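Local structure of response regulator (Vibrio cholerae O1 biovar El Tor, 7KPO) at residues Q5-A10 against Q102-S107; V13-S18 against N75-I80; T33-S38 against R53-Y58; W41-Y44 against T49-T52. The protein probably binds DNA as the DNA-binding domain of the sensor histidine kinase ChiS, and so probably contributes to transcriptional control. All blocks are in the same frame, centred on the assembly; numbering follows the deposited sequence.

In the fold
All four contacts tie parts of a single mostly helical domain together, and along the chain they are nested: interaction 1 encloses interaction 2, which encloses interaction 3, which encloses interaction 4. Interactions 1 and 2 share helix 2-27, their centres about 14 Å apart; it packs there against helix 89-106 and helix 70-83. Interaction 2 has its centre about 3 Å from that of the chain. The centres of interactions 2 and 3 are about 11 Å apart, and those of interactions 3 and 4, the latter in the hairpin, about 7 Å. The smaller part, with the hairpin, is therefore built onto the long-helix bundle; interactions 3 and 4 share one bound formic acid.

Interaction 1: Q5-A10 against Q102-S107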
loop_
_atom_site.group_PDB
_atom_site.type_symbol
_atom_site.label_atom_id
_atom_site.label_comp_id
_atom_site.label_asym_id
_atom_site.label_seq_id
_atom_site.Cartn_x
_atom_site.Cartn_y
_atom_site.Cartn_z
ATOM N N GLN A 5 9.064 -25.319 3.735
ATOM C CA GLN A 5 9.563 -25.052 2.360
ATOM C C GLN A 5 8.416 -25.185 1.348
ATOM O O GLN A 5 8.321 -24.342 0.443
ATOM C CB GLN A 5 10.730 -25.987 2.046
ATOM C CG GLN A 5 11.922 -25.756 2.963
ATOM C CD GLN A 5 12.443 -24.344 2.857
ATOM O OE1 GLN A 5 12.567 -23.792 1.769
ATOM N NE2 GLN A 5 12.779 -23.752 3.990
ATOM N N ASP A 6 7.561 -26.192 1.504
ATOM C CA ASP A 6 6.439 -26.375 0.547
ATOM C C ASP A 6 5.417 -25.252 0.738
ATOM O O ASP A 6 4.836 -24.803 -0.256
ATOM C CB ASP A 6 5.831 -27.773 0.679
ATOM C CG ASP A 6 6.721 -28.853 0.093
ATOM O OD1 ASP A 6 7.598 -28.510 -0.726
ATOM O OD2 ASP A 6 6.533 -30.021 0.461
ATOM N N LEU A 7 5.215 -24.811 1.977
ATOM C CA LEU A 7 4.260 -23.704 2.227
ATOM C C LEU A 7 4.762 -22.431 1.549
ATOM O O LEU A 7 3.994 -21.717 0.916
ATOM C CB LEU A 7 4.106 -23.508 3.736
ATOM C CG LEU A 7 3.268 -22.306 4.163
ATOM C CD1 LEU A 7 1.838 -22.422 3.653
ATOM C CD2 LEU A 7 3.291 -22.168 5.678
HETATM N N MSE A 8 6.058 -22.147 1.696
HETATM C CA MSE A 8 6.638 -20.961 1.090
HETATM C C MSE A 8 6.418 -20.974 -0.424
HETATM O O MSE A 8 6.063 -19.952 -1.007
HETATM C CB MSE A 8 8.127 -20.883 1.440
HETATM C CG MSE A 8 8.382 -20.547 2.895
HETATM SE SE MSE A 8 10.243 -20.827 3.412
HETATM C CE MSE A 8 11.191 -19.862 2.002
ATOM N N ARG A 9 6.620 -22.136 -1.057
ATOM C CA ARG A 9 6.454 -22.262 -2.502
ATOM C C ARG A 9 4.977 -22.062 -2.879
ATOM O O ARG A 9 4.703 -21.376 -3.877
ATOM C CB ARG A 9 7.013 -23.612 -2.967
ATOM C CG ARG A 9 8.526 -23.725 -2.814
ATOM C CD ARG A 9 9.087 -25.111 -3.084
ATOM N NE ARG A 9 8.960 -25.494 -4.483
ATOM C CZ ARG A 9 9.783 -25.121 -5.458
ATOM N NH1 ARG A 9 10.822 -24.341 -5.204
ATOM N NH2 ARG A 9 9.555 -25.520 -6.697
ATOM N N ALA A 10 4.056 -22.648 -2.115
ATOM C CA ALA A 10 2.614 -22.480 -2.402
ATOM C C ALA A 10 2.210 -21.009 -2.251
ATOM O O ALA A 10 1.448 -20.506 -3.087
ATOM C CB ALA A 10 1.814 -23.360 -1.482
ATOM N N GLN A 102 7.086 -12.792 3.809
ATOM C CA GLN A 102 8.174 -12.136 4.576
ATOM C C GLN A 102 8.385 -12.841 5.919
ATOM O O GLN A 102 9.542 -13.084 6.297
ATOM C CB GLN A 102 7.842 -10.669 4.833
ATOM C CG GLN A 102 7.874 -9.807 3.585
ATOM C CD GLN A 102 7.358 -8.412 3.848
ATOM O OE1 GLN A 102 6.695 -8.148 4.851
ATOM N NE2 GLN A 102 7.639 -7.508 2.926
ATOM N N LYS A 103 7.295 -13.152 6.624
ATOM C CA LYS A 103 7.400 -13.816 7.951
ATOM C C LYS A 103 7.994 -15.220 7.786
ATOM O O LYS A 103 8.808 -15.616 8.636
ATOM C CB LYS A 103 6.038 -13.838 8.649
ATOM C CG LYS A 103 5.519 -12.471 9.076
ATOM C CD LYS A 103 4.191 -12.531 9.792
ATOM C CE LYS A 103 3.629 -11.166 10.127
ATOM N NZ LYS A 103 2.311 -11.270 10.797
ATOM N N LEU A 104 7.605 -15.947 6.737
ATOM C CA LEU A 104 8.178 -17.301 6.526
ATOM C C LEU A 104 9.677 -17.192 6.243
ATOM O O LEU A 104 10.444 -17.993 6.798
ATOM C CB LEU A 104 7.456 -17.999 5.374
ATOM C CG LEU A 104 6.034 -18.452 5.691
ATOM C CD1 LEU A 104 5.271 -18.824 4.428
ATOM C CD2 LEU A 104 6.043 -19.609 6.675
ATOM N N LEU A 105 10.078 -16.221 5.428
ATOM C CA LEU A 105 11.513 -16.071 5.075
ATOM C C LEU A 105 12.348 -15.648 6.290
ATOM O O LEU A 105 13.537 -15.987 6.312
ATOM C CB LEU A 105 11.631 -15.051 3.940
ATOM C CG LEU A 105 11.227 -15.572 2.565
ATOM C CD1 LEU A 105 10.967 -14.426 1.603
ATOM C CD2 LEU A 105 12.287 -16.517 2.018
ATOM N N THR A 106 11.752 -14.977 7.280
ATOM C CA THR A 106 12.547 -14.472 8.438
ATOM C C THR A 106 12.346 -15.317 9.702
ATOM O O THR A 106 12.969 -14.974 10.722
ATOM C CB THR A 106 12.225 -13.000 8.714
ATOM O OG1 THR A 106 10.833 -12.889 9.001
ATOM C CG2 THR A 106 12.590 -12.108 7.550
ATOM N N SER A 107 11.549 -16.383 9.638
ATOM C CA SER A 107 11.316 -17.242 10.831
ATOM C C SER A 107 12.352 -18.372 10.853
ATOM O O SER A 107 13.061 -18.580 9.867
ATOM C CB SER A 107 9.910 -17.778 10.844
ATOM O OG SER A 107 9.665 -18.562 9.692
#
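Leu-104 drives its isobutyl group into the hollow between Leu-7 and Met-8, joining two roughly antiparallel helices near the two ends of the chain. This is the outer end of a bundle of three helices, 2-27, 70-83 and 89-106. Here the side chains bridge the 10.4 Å between the local axes, which run at 151° to each other. The bump is Leu-104 CD1, which lies 3.9 Å from Met-8 CG and 4.0 Å from Leu-7 CG, so one methyl seats against both walls of the hollow. Met-8, a selenomethionine, runs past Leu-104 in the reverse direction, its CG 3.7 Å from Leu-104 CB. In the conformer of Met-8 described, one of two, the bend at chi3 (50°) carries CE over to Leu-105, where it touches CD2 at 3.5 Å. Trp-70 of helix 70-83 touches both Met-8 and Leu-105, bringing the third helix to this packing. The terminal turn is also tied by a polar link, a hydrogen bond between Ser-107 OG and Lys-4 NZ. Leu-7 reaches the hollow because its CG is turned away from its own backbone N (chi1 174°). There the two leucine side chains cross at nearly a right angle, and the second methyl of the bump, Leu-104 CD2, meets Leu-7 CD2 at 3.9 Å.

Interaction 2: V13-S18 against N75-I80; sequences VEAMTS and NSLDYI
The flat peptide group of Ala-15 carries a methyl of Leu-77 over one face: Leu-77 CD2 lies above the C=O, 3.6 Å from Ala-15 O and 3.9 Å from Ala-15 C. A second flat group, the indole of Trp-41, touches Met-16 and has its NE1 at the hydroxyl of Ser-76. Both lie at the centre of the helical bundle, where helices 2-27 and 70-83 run side by side in nearly the same direction, 30° apart, their local axes 10.1 Å from each other. Met-16, a selenomethionine with two conformers, starts off to the side and then bends twice, at chi2 (-58°) and chi3 (-72°). The folded chain brings its methyl CE, in the conformer described, to within 3.8 Å of Ser-76 CB, while its selenium keeps a looser 4.2 Å from Leu-77 CD2. Ser-76 thus offers its CB to the methyl, and its OG is hydrogen-bonded to Thr-72 O and to Trp-41 NE1. Within helix 2-27, in the conformers described, Glu-14 O takes Ser-18 OG at 2.8 Å from above its carbonyl plane, and Ser-18 N from the opposite face. Gln-97 and Leu-101 of helix 89-106 also touch Ala-15, bringing the third long helix to the same small residue. The leucine fork straddles backbone and side chain of that alanine: with CD2 over the peptide group, the other methyl, Leu-77 CD1, rests 4.0 Å from Ala-15 CB.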
loop_
_atom_site.group_PDB
_atom_site.type_symbol
_atom_site.label_atom_id
_atom_site.label_comp_id
_atom_site.label_asym_id
_atom_site.label_seq_id
_atom_site.Cartn_x
_atom_site.Cartn_y
_atom_site.Cartn_z
ATOM N N VAL A 13 3.448 -18.848 -5.259
ATOM C CA VAL A 13 2.619 -18.979 -6.490
ATOM C C VAL A 13 1.313 -18.198 -6.311
ATOM O O VAL A 13 0.902 -17.485 -7.245
ATOM C CB VAL A 13 2.374 -20.452 -6.854
ATOM C CG1 VAL A 13 1.335 -20.585 -7.955
ATOM C CG2 VAL A 13 3.669 -21.157 -7.241
ATOM N N GLU A 14 0.666 -18.345 -5.150
ATOM C CA GLU A 14 -0.595 -17.609 -4.861
ATOM C C GLU A 14 -0.330 -16.102 -4.955
ATOM O O GLU A 14 -1.098 -15.397 -5.629
ATOM C CB GLU A 14 -1.127 -17.972 -3.472
ATOM C CG GLU A 14 -2.373 -17.198 -3.066
ATOM C CD GLU A 14 -3.609 -17.430 -3.924
ATOM O OE1 GLU A 14 -3.664 -18.455 -4.634
ATOM O OE2 GLU A 14 -4.517 -16.575 -3.887
ATOM N N ALA A 15 0.748 -15.641 -4.327
ATOM C CA ALA A 15 1.066 -14.197 -4.305
ATOM C C ALA A 15 1.330 -13.647 -5.710
ATOM O O ALA A 15 0.802 -12.596 -6.065
ATOM C CB ALA A 15 2.244 -13.952 -3.393
HETATM N N MSE A 16 2.123 -14.376 -6.495
HETATM C CA MSE A 16 2.494 -13.915 -7.821
HETATM C C MSE A 16 1.283 -13.872 -8.742
HETATM O O MSE A 16 1.057 -12.880 -9.428
HETATM C CB MSE A 16 3.579 -14.817 -8.409
HETATM C CG MSE A 16 4.937 -14.576 -7.815
HETATM SE SE MSE A 16 5.493 -12.712 -8.063
HETATM C CE MSE A 16 5.931 -12.394 -9.943
ATOM N N THR A 17 0.506 -14.953 -8.754
ATOM C CA THR A 17 -0.663 -15.016 -9.618
ATOM C C THR A 17 -1.655 -13.919 -9.220
ATOM O O THR A 17 -2.181 -13.233 -10.106
ATOM C CB THR A 17 -1.316 -16.403 -9.600
ATOM O OG1 THR A 17 -1.736 -16.742 -8.281
ATOM C CG2 THR A 17 -0.381 -17.470 -10.113
ATOM N N SER A 18 -1.881 -13.758 -7.913
ATOM C CA SER A 18 -2.814 -12.720 -7.407
ATOM C C SER A 18 -2.329 -11.339 -7.845
ATOM O O SER A 18 -3.132 -10.541 -8.359
ATOM C CB SER A 18 -2.927 -12.775 -5.899
ATOM O OG SER A 18 -3.549 -13.973 -5.466
ATOM N N ASN A 75 9.998 -7.989 -4.821
ATOM C CA ASN A 75 10.130 -6.714 -5.578
ATOM C C ASN A 75 8.963 -6.582 -6.563
ATOM O O ASN A 75 8.515 -5.457 -6.802
ATOM C CB ASN A 75 11.461 -6.621 -6.323
ATOM C CG ASN A 75 12.644 -6.453 -5.397
ATOM O OD1 ASN A 75 12.486 -6.059 -4.247
ATOM N ND2 ASN A 75 13.828 -6.747 -5.903
ATOM N N SER A 76 8.507 -7.703 -7.116
ATOM C CA SER A 76 7.363 -7.720 -8.061
ATOM C C SER A 76 6.080 -7.304 -7.331
ATOM O O SER A 76 5.325 -6.464 -7.857
ATOM C CB SER A 76 7.210 -9.078 -8.679
ATOM O OG SER A 76 8.351 -9.415 -9.453
ATOM N N LEU A 77 5.826 -7.906 -6.163
ATOM C CA LEU A 77 4.632 -7.540 -5.365
ATOM C C LEU A 77 4.709 -6.046 -5.017
ATOM O O LEU A 77 3.695 -5.344 -5.160
ATOM C CB LEU A 77 4.564 -8.395 -4.093
ATOM C CG LEU A 77 4.586 -9.914 -4.279
ATOM C CD1 LEU A 77 4.493 -10.617 -2.937
ATOM C CD2 LEU A 77 3.470 -10.392 -5.186
ATOM N N ASP A 78 5.885 -5.564 -4.607
ATOM C CA ASP A 78 6.055 -4.133 -4.232
ATOM C C ASP A 78 5.816 -3.230 -5.450
ATOM O O ASP A 78 5.158 -2.191 -5.300
ATOM C CB ASP A 78 7.442 -3.880 -3.641
ATOM C CG ASP A 78 7.660 -4.496 -2.269
ATOM O OD1 ASP A 78 6.669 -4.918 -1.646
ATOM O OD2 ASP A 78 8.826 -4.565 -1.844
ATOM N N TYR A 79 6.334 -3.615 -6.614
ATOM C CA TYR A 79 6.176 -2.791 -7.839
ATOM C C TYR A 79 4.693 -2.674 -8.200
ATOM O O TYR A 79 4.189 -1.570 -8.491
ATOM C CB TYR A 79 6.958 -3.400 -9.001
ATOM C CG TYR A 79 6.893 -2.583 -10.262
ATOM C CD1 TYR A 79 5.841 -2.722 -11.152
ATOM C CD2 TYR A 79 7.876 -1.653 -10.557
ATOM C CE1 TYR A 79 5.772 -1.966 -12.308
ATOM C CE2 TYR A 79 7.821 -0.888 -11.709
ATOM C CZ TYR A 79 6.765 -1.048 -12.590
ATOM O OH TYR A 79 6.700 -0.304 -13.731
ATOM N N ILE A 80 4.002 -3.810 -8.196
ATOM C CA ILE A 80 2.555 -3.828 -8.551
ATOM C C ILE A 80 1.767 -2.988 -7.536
ATOM O O ILE A 80 0.921 -2.185 -7.967
ATOM C CB ILE A 80 2.079 -5.284 -8.690
ATOM C CG1 ILE A 80 2.727 -5.892 -9.940
ATOM C CG2 ILE A 80 0.561 -5.361 -8.723
ATOM C CD1 ILE A 80 2.586 -7.388 -10.070
#

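Interaction 3: T33-S38 against R53-Y58; sequences TFAEQS and RTLDKY. With FMT (formic acid), chain H.
Phe-34, whose ring meets Leu-55 across this contact, has a carbonyl oxygen gripped by two donors of one residue. Ser-38 N reaches Phe-34 O at 3.0 Å, the regular helical bond, and Ser-38 OG reaches the same oxygen at 2.7 Å from the opposite face of its plane, tilted 27° out of it. The hydroxyl thereby closes the last turn of helix 31-38, and it also sits over one face of the Phe-34 ring, offset toward the rim. Leu-40 N adds a further bond to Ser-38 OG just beyond the helix.

The apolar contact is small and joins helix 31-38 to the short, weakly bonded helix 53-57, which follows the hairpin. Leu-55 CD2 lies 4.2 Å from Phe-34 CD2 at the ring edge, near its plane. The same methyl is 4.5 Å from Ala-35 CB. With CG of Leu-55 opposite its backbone N (chi1 172°), the side chain extends toward helix 31-38; Trp-41 and Met-16 also touch it. Asp-56 adds a charged tie between the two parts, a salt bridge from OD1 to Lys-31 NZ.

Thr-54 OG1 gives a hydrogen bond of 2.9 Å to O2 of a formic acid, probably carried over from crystallisation. Further on, the Tyr-58 ring has Thr-54 O at its edge, in plane. Between the two segments, then, the contact is purely apolar, with one methyl of Leu-55 shared by Phe-34 and Ala-35, while polar groups such as Ser-38 OG and Asp-56 OD1 find partners within their own segment or in neighbours such as Leu-40 and Lys-31.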
loop_
_atom_site.group_PDB
_atom_site.type_symbol
_atom_site.label_atom_id
_atom_site.label_comp_id
_atom_site.label_asym_id
_atom_site.label_seq_id
_atom_site.Cartn_x
_atom_site.Cartn_y
_atom_site.Cartn_z
ATOM N N THR A 33 3.969 -6.300 -20.127
ATOM C CA THR A 33 4.258 -4.878 -19.800
ATOM C C THR A 33 4.765 -4.764 -18.360
ATOM O O THR A 33 5.661 -3.939 -18.116
ATOM C CB THR A 33 3.043 -3.991 -20.075
ATOM O OG1 THR A 33 2.830 -4.075 -21.483
ATOM C CG2 THR A 33 3.254 -2.554 -19.657
ATOM N N PHE A 34 4.174 -5.508 -17.432
ATOM C CA PHE A 34 4.715 -5.479 -16.055
ATOM C C PHE A 34 6.210 -5.838 -16.090
ATOM O O PHE A 34 7.020 -5.124 -15.478
ATOM C CB PHE A 34 3.948 -6.436 -15.141
ATOM C CG PHE A 34 4.785 -6.866 -13.969
ATOM C CD1 PHE A 34 5.151 -5.961 -12.987
ATOM C CD2 PHE A 34 5.273 -8.157 -13.899
ATOM C CE1 PHE A 34 5.973 -6.349 -11.944
ATOM C CE2 PHE A 34 6.088 -8.545 -12.850
ATOM C CZ PHE A 34 6.433 -7.642 -11.875
ATOM N N ALA A 35 6.560 -6.915 -16.794
ATOM C CA ALA A 35 7.967 -7.381 -16.851
ATOM C C ALA A 35 8.853 -6.349 -17.536
ATOM O O ALA A 35 9.918 -6.019 -17.011
ATOM C CB ALA A 35 8.032 -8.700 -17.615
ATOM N N GLU A 36 8.399 -5.886 -18.687
ATOM C CA GLU A 36 9.195 -4.955 -19.504
ATOM C C GLU A 36 9.368 -3.608 -18.791
ATOM O O GLU A 36 10.506 -3.114 -18.721
ATOM C CB GLU A 36 8.493 -4.793 -20.848
ATOM C CG GLU A 36 9.235 -3.876 -21.781
ATOM C CD GLU A 36 10.639 -4.344 -22.100
ATOM O OE1 GLU A 36 10.828 -5.570 -22.272
ATOM O OE2 GLU A 36 11.541 -3.486 -22.156
ATOM N N GLN A 37 8.278 -3.047 -18.268
ATOM C CA GLN A 37 8.359 -1.705 -17.640
ATOM C C GLN A 37 9.139 -1.778 -16.319
ATOM O O GLN A 37 9.960 -0.879 -16.068
ATOM C CB GLN A 37 6.949 -1.148 -17.445
ATOM C CG GLN A 37 6.921 0.363 -17.289
ATOM C CD GLN A 37 7.327 1.095 -18.551
ATOM O OE1 GLN A 37 7.286 0.555 -19.661
ATOM N NE2 GLN A 37 7.710 2.354 -18.395
ATOM N N SER A 38 8.904 -2.815 -15.514
ATOM C CA SER A 38 9.595 -2.929 -14.202
ATOM C C SER A 38 11.059 -3.339 -14.376
ATOM O O SER A 38 11.862 -3.024 -13.484
ATOM C CB SER A 38 8.907 -3.929 -13.315
ATOM O OG SER A 38 9.133 -5.259 -13.768
ATOM N N ARG A 53 9.198 -15.864 -20.235
ATOM C CA ARG A 53 9.453 -17.315 -20.011
ATOM C C ARG A 53 9.715 -17.652 -18.535
ATOM O O ARG A 53 9.088 -18.617 -18.054
ATOM C CB ARG A 53 10.613 -17.779 -20.894
ATOM C CG ARG A 53 10.781 -19.290 -20.954
ATOM C CD ARG A 53 11.933 -19.669 -21.863
ATOM N NE ARG A 53 13.198 -19.155 -21.361
ATOM C CZ ARG A 53 14.335 -19.154 -22.042
ATOM N NH1 ARG A 53 15.433 -18.667 -21.491
ATOM N NH2 ARG A 53 14.369 -19.626 -23.276
ATOM N N THR A 54 10.613 -16.935 -17.870
ATOM C CA THR A 54 10.912 -17.307 -16.461
ATOM C C THR A 54 9.763 -16.902 -15.533
ATOM O O THR A 54 9.373 -17.717 -14.680
ATOM C CB THR A 54 12.260 -16.732 -16.028
ATOM O OG1 THR A 54 13.220 -17.130 -17.005
ATOM C CG2 THR A 54 12.669 -17.214 -14.655
ATOM N N LEU A 55 9.248 -15.683 -15.680
ATOM C CA LEU A 55 8.106 -15.241 -14.841
ATOM C C LEU A 55 6.966 -16.267 -14.935
ATOM O O LEU A 55 6.357 -16.594 -13.911
ATOM C CB LEU A 55 7.638 -13.874 -15.346
ATOM C CG LEU A 55 6.345 -13.338 -14.733
ATOM C CD1 LEU A 55 6.458 -13.209 -13.219
ATOM C CD2 LEU A 55 5.977 -12.002 -15.366
ATOM N N ASP A 56 6.702 -16.774 -16.136
ATOM C CA ASP A 56 5.568 -17.713 -16.336
ATOM C C ASP A 56 5.729 -18.954 -15.457
ATOM O O ASP A 56 4.710 -19.519 -15.051
ATOM C CB ASP A 56 5.436 -18.097 -17.808
ATOM C CG ASP A 56 5.011 -16.952 -18.708
ATOM O OD1 ASP A 56 4.680 -15.872 -18.180
ATOM O OD2 ASP A 56 4.998 -17.157 -19.932
ATOM N N LYS A 57 6.962 -19.355 -15.166
ATOM C CA LYS A 57 7.203 -20.572 -14.342
ATOM C C LYS A 57 6.699 -20.363 -12.910
ATOM O O LYS A 57 6.397 -21.359 -12.240
ATOM C CB LYS A 57 8.695 -20.916 -14.314
ATOM C CG LYS A 57 9.281 -21.311 -15.662
ATOM C CD LYS A 57 10.754 -21.637 -15.621
ATOM C CE LYS A 57 11.291 -22.016 -16.984
ATOM N NZ LYS A 57 12.730 -22.360 -16.933
ATOM N N TYR A 58 6.585 -19.114 -12.467
ATOM C CA TYR A 58 6.182 -18.795 -11.074
ATOM C C TYR A 58 4.662 -18.791 -10.912
ATOM O O TYR A 58 4.200 -18.579 -9.785
ATOM C CB TYR A 58 6.761 -17.435 -10.674
ATOM C CG TYR A 58 8.239 -17.463 -10.384
ATOM C CD1 TYR A 58 9.176 -17.615 -11.390
ATOM C CD2 TYR A 58 8.703 -17.322 -9.089
ATOM C CE1 TYR A 58 10.536 -17.638 -11.115
ATOM C CE2 TYR A 58 10.055 -17.351 -8.795
ATOM C CZ TYR A 58 10.978 -17.516 -9.807
ATOM O OH TYR A 58 12.313 -17.529 -9.515
HETATM C C FMT H . 14.577 -14.010 -15.955
HETATM O O1 FMT H . 13.487 -13.465 -15.961
HETATM O O2 FMT H . 14.997 -14.908 -16.829
#

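Interaction 4: W41-Y44 against T49-T52; sequences WRVY and TLQT. With FMT (formic acid), chain H.
Tyr-44 and Gln-51 form an antiparallel hydrogen-bonded pair, and two backbone bonds define it. Tyr-44 N donates to Gln-51 O at 2.8 Å, and Gln-51 N returns a bond of 2.7 Å to Tyr-44 O. CA-H...O contacts accompany this pair: Leu-50 CA lies 3.3 Å from Tyr-44 O, and Val-43 CA approaches Gln-51 O.

Apolar contact is lighter. Val-43 CG1, placed opposite its backbone N (chi1 165°), meets Leu-50 CD2 at 3.9 Å, the two side chains crossing at a slant. Thr-52 CG2 is 4.5 Å from Val-43 CG2.

Polar contacts to a formic acid, probably from crystallisation and also bonded by Thr-54 OG1, form a third group. Arg-42 N gives O1 a nearly straight bond of 3.0 Å (177°), and Tyr-44 OH gives O2 one of 2.8 Å, with O2 in the plane of the tyrosine ring at its edge. Arg-53 makes a cation-pi contact with that ring.

The formic acid site thus borders the hairpin on the side of Arg-42 and the Tyr-44 hydroxyl, and the paired backbones are those of a short two-stranded antiparallel beta hairpin, strand 44-46 with strand 49-51.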
loop_
_atom_site.group_PDB
_atom_site.type_symbol
_atom_site.label_atom_id
_atom_site.label_comp_id
_atom_site.label_asym_id
_atom_site.label_seq_id
_atom_site.Cartn_x
_atom_site.Cartn_y
_atom_site.Cartn_z
ATOM N N TRP A 41 11.760 -8.913 -14.865
ATOM C CA TRP A 41 11.745 -10.237 -15.535
ATOM C C TRP A 41 12.109 -10.049 -16.996
ATOM O O TRP A 41 11.693 -9.040 -17.590
ATOM C CB TRP A 41 10.373 -10.902 -15.395
ATOM C CG TRP A 41 9.931 -11.061 -13.977
ATOM C CD1 TRP A 41 9.206 -10.170 -13.244
ATOM C CD2 TRP A 41 10.193 -12.182 -13.112
ATOM N NE1 TRP A 41 8.996 -10.655 -11.983
ATOM C CE2 TRP A 41 9.589 -11.886 -11.874
ATOM C CE3 TRP A 41 10.882 -13.391 -13.261
ATOM C CZ2 TRP A 41 9.641 -12.765 -10.798
ATOM C CZ3 TRP A 41 10.934 -14.260 -12.192
ATOM C CH2 TRP A 41 10.321 -13.946 -10.978
ATOM N N ARG A 42 12.834 -11.013 -17.545
ATOM C CA ARG A 42 13.306 -10.945 -18.940
ATOM C C ARG A 42 12.236 -11.402 -19.928
ATOM O O ARG A 42 11.328 -12.190 -19.585
ATOM C CB ARG A 42 14.599 -11.739 -19.112
ATOM C CG ARG A 42 15.794 -11.109 -18.413
ATOM C CD ARG A 42 17.093 -11.725 -18.881
ATOM N NE ARG A 42 17.299 -11.477 -20.303
ATOM C CZ ARG A 42 18.296 -11.980 -21.027
ATOM N NH1 ARG A 42 19.189 -12.779 -20.467
ATOM N NH2 ARG A 42 18.389 -11.687 -22.313
ATOM N N VAL A 43 12.371 -10.866 -21.129
ATOM C CA VAL A 43 11.516 -11.191 -22.297
ATOM C C VAL A 43 12.355 -12.063 -23.230
ATOM O O VAL A 43 13.547 -11.740 -23.448
ATOM C CB VAL A 43 11.032 -9.903 -22.982
ATOM C CG1 VAL A 43 10.467 -10.166 -24.369
ATOM C CG2 VAL A 43 10.036 -9.158 -22.105
ATOM N N TYR A 44 11.740 -13.118 -23.758
ATOM C CA TYR A 44 12.437 -14.082 -24.642
ATOM C C TYR A 44 11.607 -14.317 -25.903
ATOM O O TYR A 44 10.382 -14.084 -25.860
ATOM C CB TYR A 44 12.637 -15.416 -23.912
ATOM C CG TYR A 44 13.550 -15.365 -22.712
ATOM C CD1 TYR A 44 14.912 -15.585 -22.844
ATOM C CD2 TYR A 44 13.056 -15.111 -21.443
ATOM C CE1 TYR A 44 15.761 -15.545 -21.749
ATOM C CE2 TYR A 44 13.892 -15.067 -20.338
ATOM C CZ TYR A 44 15.250 -15.287 -20.490
ATOM O OH TYR A 44 16.078 -15.245 -19.405
ATOM N N THR A 49 7.581 -15.882 -30.751
ATOM C CA THR A 49 6.646 -14.995 -29.999
ATOM C C THR A 49 7.340 -14.483 -28.728
ATOM O O THR A 49 8.071 -15.280 -28.107
ATOM C CB THR A 49 5.352 -15.744 -29.645
ATOM O OG1 THR A 49 4.761 -16.234 -30.850
ATOM C CG2 THR A 49 4.345 -14.886 -28.910
ATOM N N LEU A 50 7.125 -13.211 -28.362
ATOM C CA LEU A 50 7.747 -12.649 -27.126
ATOM C C LEU A 50 7.043 -13.250 -25.907
ATOM O O LEU A 50 5.801 -13.214 -25.865
ATOM C CB LEU A 50 7.648 -11.120 -27.100
ATOM C CG LEU A 50 8.444 -10.369 -28.167
ATOM C CD1 LEU A 50 8.306 -8.867 -27.974
ATOM C CD2 LEU A 50 9.913 -10.765 -28.143
ATOM N N GLN A 51 7.818 -13.768 -24.954
ATOM C CA GLN A 51 7.230 -14.405 -23.747
ATOM C C GLN A 51 8.060 -14.066 -22.508
ATOM O O GLN A 51 9.290 -13.940 -22.624
ATOM C CB GLN A 51 7.218 -15.931 -23.878
ATOM C CG GLN A 51 6.493 -16.470 -25.106
ATOM C CD GLN A 51 4.995 -16.292 -25.066
ATOM O OE1 GLN A 51 4.418 -15.884 -24.061
ATOM N NE2 GLN A 51 4.344 -16.628 -26.167
ATOM N N THR A 52 7.389 -13.929 -21.365
ATOM C CA THR A 52 8.065 -13.734 -20.055
ATOM C C THR A 52 8.308 -15.158 -19.548
ATOM O O THR A 52 7.691 -15.560 -18.571
ATOM C CB THR A 52 7.213 -12.846 -19.144
ATOM O OG1 THR A 52 5.907 -13.412 -19.049
ATOM C CG2 THR A 52 7.090 -11.432 -19.662
HETATM C C FMT H . 14.577 -14.010 -15.955
HETATM O O1 FMT H . 13.487 -13.465 -15.961
HETATM O O2 FMT H . 14.997 -14.908 -16.829
#